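Local coordinates for tight junction protein ZO-3 (Homo sapiens, PDB 3KFV) that acts as a scaffold linking tight junction membrane proteins such as claudins and occludin to the actin cytoskeleton, here as its SH3 and guanylate kinase-like fragment, at residues 154-166 against 278-290. Residues are numbered along the deposited sequence; the frame is centred on the assembly and turned at random.
Sequences VADIAMQKLTAEM and TWYQELKAIIREQ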
loop_
_atom_site.group_PDB
_atom_site.type_symbol
_atom_site.label_atom_id
_atom_site.label_comp_id
_atom_site.label_asym_id
_atom_site.label_seq_id
_atom_site.Cartn_x
_atom_site.Cartn_y
_atom_site.Cartn_z
ATOM N N VAL A 154 2.139 8.810 15.259
ATOM C CA VAL A 154 3.481 9.391 15.314
ATOM C C VAL A 154 4.070 9.625 13.942
ATOM O O VAL A 154 5.281 9.794 13.805
ATOM C CB VAL A 154 4.466 8.527 16.116
ATOM C CG1 VAL A 154 4.156 8.610 17.602
ATOM C CG2 VAL A 154 4.447 7.085 15.618
ATOM N N ALA A 155 3.211 9.637 12.930
ATOM C CA ALA A 155 3.664 9.885 11.569
ATOM C C ALA A 155 4.542 11.132 11.531
ATOM O O ALA A 155 5.625 11.122 10.947
ATOM C CB ALA A 155 2.479 10.034 10.627
ATOM N N ASP A 156 4.078 12.200 12.170
ATOM C CA ASP A 156 4.817 13.459 12.169
ATOM C C ASP A 156 6.189 13.320 12.829
ATOM O O ASP A 156 7.206 13.730 12.262
ATOM C CB ASP A 156 3.997 14.588 12.815
ATOM C CG ASP A 156 3.499 14.240 14.212
ATOM O OD1 ASP A 156 3.712 13.095 14.671
ATOM O OD2 ASP A 156 2.888 15.121 14.857
ATOM N N ILE A 157 6.211 12.738 14.021
ATOM C CA ILE A 157 7.454 12.519 14.750
ATOM C C ILE A 157 8.407 11.622 13.970
ATOM O O ILE A 157 9.592 11.935 13.823
ATOM C CB ILE A 157 7.185 11.884 16.124
ATOM C CG1 ILE A 157 6.449 12.879 17.028
ATOM C CG2 ILE A 157 8.486 11.417 16.759
ATOM C CD1 ILE A 157 5.724 12.231 18.190
ATOM N N ALA A 158 7.880 10.507 13.472
ATOM C CA ALA A 158 8.675 9.555 12.702
ATOM C C ALA A 158 9.307 10.199 11.472
ATOM O O ALA A 158 10.486 10.002 11.201
ATOM C CB ALA A 158 7.826 8.362 12.300
HETATM N N MSE A 159 8.520 10.975 10.734
HETATM C CA MSE A 159 8.993 11.598 9.499
HETATM C C MSE A 159 10.044 12.691 9.727
HETATM O O MSE A 159 10.952 12.865 8.910
HETATM C CB MSE A 159 7.817 12.154 8.689
HETATM C CG MSE A 159 6.908 11.084 8.102
HETATM SE SE MSE A 159 5.280 11.833 7.293
HETATM C CE MSE A 159 6.068 12.613 5.697
ATOM N N GLN A 160 9.918 13.425 10.829
ATOM C CA GLN A 160 10.879 14.473 11.144
ATOM C C GLN A 160 12.215 13.854 11.525
ATOM O O GLN A 160 13.265 14.282 11.050
ATOM C CB GLN A 160 10.367 15.373 12.272
ATOM N N LYS A 161 12.170 12.836 12.377
ATOM C CA LYS A 161 13.386 12.173 12.829
ATOM C C LYS A 161 14.152 11.522 11.680
ATOM O O LYS A 161 15.388 11.518 11.674
ATOM C CB LYS A 161 13.076 11.138 13.913
ATOM C CG LYS A 161 12.764 11.733 15.277
ATOM C CD LYS A 161 13.143 10.763 16.391
ATOM C CE LYS A 161 13.029 11.416 17.762
ATOM N NZ LYS A 161 13.817 12.678 17.837
ATOM N N LEU A 162 13.419 10.977 10.711
ATOM C CA LEU A 162 14.041 10.310 9.569
ATOM C C LEU A 162 14.819 11.270 8.681
ATOM O O LEU A 162 15.971 11.009 8.325
ATOM C CB LEU A 162 12.993 9.585 8.731
ATOM C CG LEU A 162 12.491 8.268 9.306
ATOM C CD1 LEU A 162 11.340 7.734 8.469
ATOM C CD2 LEU A 162 13.631 7.266 9.404
ATOM N N THR A 163 14.182 12.373 8.311
ATOM C CA THR A 163 14.824 13.349 7.439
ATOM C C THR A 163 15.916 14.125 8.173
ATOM O O THR A 163 16.896 14.559 7.568
ATOM C CB THR A 163 13.803 14.331 6.836
ATOM O OG1 THR A 163 12.914 14.786 7.863
ATOM C CG2 THR A 163 12.990 13.646 5.758
ATOM N N ALA A 164 15.741 14.294 9.479
ATOM C CA ALA A 164 16.698 15.033 10.283
ATOM C C ALA A 164 17.971 14.219 10.447
ATOM O O ALA A 164 19.073 14.762 10.504
ATOM C CB ALA A 164 16.101 15.358 11.637
ATOM N N GLU A 165 17.808 12.904 10.521
ATOM C CA GLU A 165 18.926 12.009 10.760
ATOM C C GLU A 165 19.596 11.626 9.444
ATOM O O GLU A 165 20.799 11.355 9.404
ATOM C CB GLU A 165 18.433 10.763 11.496
ATOM C CG GLU A 165 19.507 9.754 11.838
ATOM C CD GLU A 165 18.960 8.561 12.607
ATOM O OE1 GLU A 165 17.805 8.631 13.074
ATOM O OE2 GLU A 165 19.682 7.552 12.747
HETATM N N MSE A 166 18.812 11.623 8.366
HETATM C CA MSE A 166 19.276 11.118 7.077
HETATM C C MSE A 166 18.677 11.877 5.897
HETATM O O MSE A 166 17.913 11.314 5.114
HETATM C CB MSE A 166 18.947 9.632 6.953
HETATM C CG MSE A 166 19.616 8.760 8.005
HETATM SE SE MSE A 166 18.850 6.953 8.124
HETATM C CE MSE A 166 17.092 7.389 8.867
ATOM N N THR A 278 13.045 2.414 20.687
ATOM C CA THR A 278 12.880 1.080 20.127
ATOM C C THR A 278 12.009 1.054 18.862
ATOM O O THR A 278 12.435 0.530 17.830
ATOM C CB THR A 278 12.394 0.070 21.198
ATOM O OG1 THR A 278 13.484 -0.236 22.081
ATOM C CG2 THR A 278 11.913 -1.218 20.556
ATOM N N TRP A 279 10.810 1.627 18.926
ATOM C CA TRP A 279 9.918 1.631 17.761
ATOM C C TRP A 279 10.556 2.321 16.562
ATOM O O TRP A 279 10.319 1.941 15.417
ATOM C CB TRP A 279 8.577 2.292 18.086
ATOM C CG TRP A 279 8.664 3.762 18.399
ATOM C CD1 TRP A 279 8.727 4.331 19.637
ATOM C CD2 TRP A 279 8.684 4.846 17.459
ATOM N NE1 TRP A 279 8.786 5.700 19.528
ATOM C CE2 TRP A 279 8.759 6.043 18.202
ATOM C CE3 TRP A 279 8.645 4.922 16.062
ATOM C CZ2 TRP A 279 8.797 7.301 17.596
ATOM C CZ3 TRP A 279 8.683 6.176 15.460
ATOM C CH2 TRP A 279 8.759 7.346 16.228
ATOM N N TYR A 280 11.362 3.339 16.840
ATOM C CA TYR A 280 12.064 4.076 15.803
ATOM C C TYR A 280 13.168 3.221 15.190
ATOM O O TYR A 280 13.411 3.281 13.984
ATOM C CB TYR A 280 12.653 5.362 16.380
ATOM C CG TYR A 280 13.332 6.226 15.346
ATOM C CD1 TYR A 280 12.586 6.934 14.413
ATOM C CD2 TYR A 280 14.718 6.334 15.301
ATOM C CE1 TYR A 280 13.199 7.723 13.463
ATOM C CE2 TYR A 280 15.340 7.119 14.354
ATOM C CZ TYR A 280 14.576 7.813 13.438
ATOM O OH TYR A 280 15.185 8.599 12.484
ATOM N N GLN A 281 13.833 2.429 16.029
ATOM C CA GLN A 281 14.860 1.497 15.568
ATOM C C GLN A 281 14.261 0.439 14.639
ATOM O O GLN A 281 14.704 0.275 13.496
ATOM C CB GLN A 281 15.548 0.820 16.755
ATOM C CG GLN A 281 16.382 1.762 17.622
ATOM C CD GLN A 281 17.585 2.334 16.890
ATOM O OE1 GLN A 281 17.650 3.536 16.622
ATOM N NE2 GLN A 281 18.541 1.474 16.559
ATOM N N GLU A 282 13.254 -0.275 15.136
ATOM C CA GLU A 282 12.524 -1.241 14.322
ATOM C C GLU A 282 12.027 -0.607 13.029
ATOM O O GLU A 282 12.091 -1.221 11.964
ATOM C CB GLU A 282 11.370 -1.857 15.116
ATOM C CG GLU A 282 11.749 -3.174 15.790
ATOM C CD GLU A 282 10.910 -3.501 17.026
ATOM O OE1 GLU A 282 9.661 -3.409 16.965
ATOM O OE2 GLU A 282 11.513 -3.873 18.060
ATOM N N LEU A 283 11.547 0.629 13.115
ATOM C CA LEU A 283 11.096 1.327 11.919
ATOM C C LEU A 283 12.198 1.327 10.876
ATOM O O LEU A 283 12.011 0.823 9.774
ATOM C CB LEU A 283 10.668 2.760 12.240
ATOM C CG LEU A 283 10.276 3.654 11.056
ATOM C CD1 LEU A 283 9.250 2.987 10.147
ATOM C CD2 LEU A 283 9.761 5.004 11.537
ATOM N N LYS A 284 13.353 1.877 11.237
ATOM C CA LYS A 284 14.454 2.048 10.291
ATOM C C LYS A 284 14.886 0.728 9.663
ATOM O O LYS A 284 15.198 0.668 8.478
ATOM C CB LYS A 284 15.640 2.742 10.961
ATOM C CG LYS A 284 15.474 4.246 11.103
ATOM C CD LYS A 284 16.771 4.908 11.543
ATOM C CE LYS A 284 17.148 4.507 12.958
ATOM N NZ LYS A 284 18.479 5.035 13.350
ATOM N N ALA A 285 14.891 -0.329 10.468
ATOM C CA ALA A 285 15.265 -1.655 9.991
ATOM C C ALA A 285 14.222 -2.190 9.004
ATOM O O ALA A 285 14.559 -2.817 7.996
ATOM C CB ALA A 285 15.434 -2.604 11.166
ATOM N N ILE A 286 12.953 -1.927 9.297
ATOM C CA ILE A 286 11.866 -2.389 8.452
ATOM C C ILE A 286 11.853 -1.707 7.080
ATOM O O ILE A 286 11.513 -2.330 6.074
ATOM C CB ILE A 286 10.510 -2.221 9.155
ATOM C CG1 ILE A 286 10.343 -3.308 10.218
ATOM C CG2 ILE A 286 9.366 -2.255 8.152
ATOM C CD1 ILE A 286 9.098 -3.164 11.051
ATOM N N ILE A 287 12.227 -0.435 7.029
ATOM C CA ILE A 287 12.285 0.265 5.753
ATOM C C ILE A 287 13.404 -0.292 4.866
ATOM O O ILE A 287 13.195 -0.578 3.690
ATOM C CB ILE A 287 12.495 1.770 5.948
ATOM C CG1 ILE A 287 11.322 2.377 6.714
ATOM C CG2 ILE A 287 12.674 2.462 4.607
ATOM C CD1 ILE A 287 11.505 3.857 7.037
ATOM N N ARG A 288 14.594 -0.452 5.436
ATOM C CA ARG A 288 15.733 -0.967 4.680
ATOM C C ARG A 288 15.543 -2.420 4.255
ATOM O O ARG A 288 16.117 -2.861 3.262
ATOM C CB ARG A 288 17.026 -0.840 5.485
ATOM C CG ARG A 288 17.491 0.574 5.686
ATOM C CD ARG A 288 18.846 0.593 6.364
ATOM N NE ARG A 288 19.179 1.921 6.865
ATOM C CZ ARG A 288 19.117 2.273 8.144
ATOM N NH1 ARG A 288 18.746 1.392 9.069
ATOM N NH2 ARG A 288 19.438 3.511 8.497
ATOM N N GLU A 289 14.753 -3.165 5.015
ATOM C CA GLU A 289 14.511 -4.564 4.693
ATOM C C GLU A 289 13.530 -4.684 3.546
ATOM O O GLU A 289 13.849 -5.228 2.492
ATOM C CB GLU A 289 13.948 -5.292 5.903
ATOM C CG GLU A 289 13.639 -6.746 5.653
ATOM C CD GLU A 289 12.777 -7.332 6.756
ATOM O OE1 GLU A 289 11.569 -6.979 6.821
ATOM O OE2 GLU A 289 13.308 -8.134 7.565
ATOM N N GLN A 290 12.328 -4.164 3.761
ATOM C CA GLN A 290 11.261 -4.280 2.777
ATOM C C GLN A 290 11.618 -3.596 1.466
ATOM O O GLN A 290 10.987 -3.846 0.446
ATOM C CB GLN A 290 9.935 -3.765 3.347
ATOM C CG GLN A 290 9.477 -4.562 4.557
ATOM C CD GLN A 290 8.004 -4.399 4.857
ATOM O OE1 GLN A 290 7.288 -3.692 4.147
ATOM N NE2 GLN A 290 7.537 -5.054 5.916
#
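The segment axes of helices 155-165 and 278-290 approach to 11.4 Å and cross at -64°, the CA atoms of A158 and Y280, and of L162 and K284, being nearest across the pair. Both helices belong to the guanylate kinase-like domain of this MAGUK protein and pack on its parallel sheet: L162 also touches L202 and F170, and L283 touches V223 and F225. Knobs-into-holes packing is reciprocal: Y280 enters the hole formed by A158, K161, L162 and E165, while L162 sits among Y280, L283, K284 and I287. L162 CD1 meets I287 CD1 tip to tip at 4.1 Å, and its CD2 turns to K284 CG. Toward the N-terminal ends of both helices, the edge of the W279 ring meets A158, CZ3 lying 3.9 Å from CB; its indole also meets F225 edge-to-face.

E165 ties the outer margin together. With CG anti to the backbone N (chi1 -179°) and the chain extended, its carboxylate accepts two bonds: Y280 OH donates to OE1 at 2.7 Å on the anti side, 33° out of the carboxylate plane, and K284 NZ forms a salt bridge with OE2 at 2.9 Å on the syn side, nearer that plane. Were K284 replaced by alanine, the E165 carboxylate would be likely to lose its cationic mate and the methyl of selenomethionine M166 its aliphatic neighbour. That methyl, CE, rests 3.7 Å from K284 CD, while M166 SE lies 3.5 Å from R288 NH2.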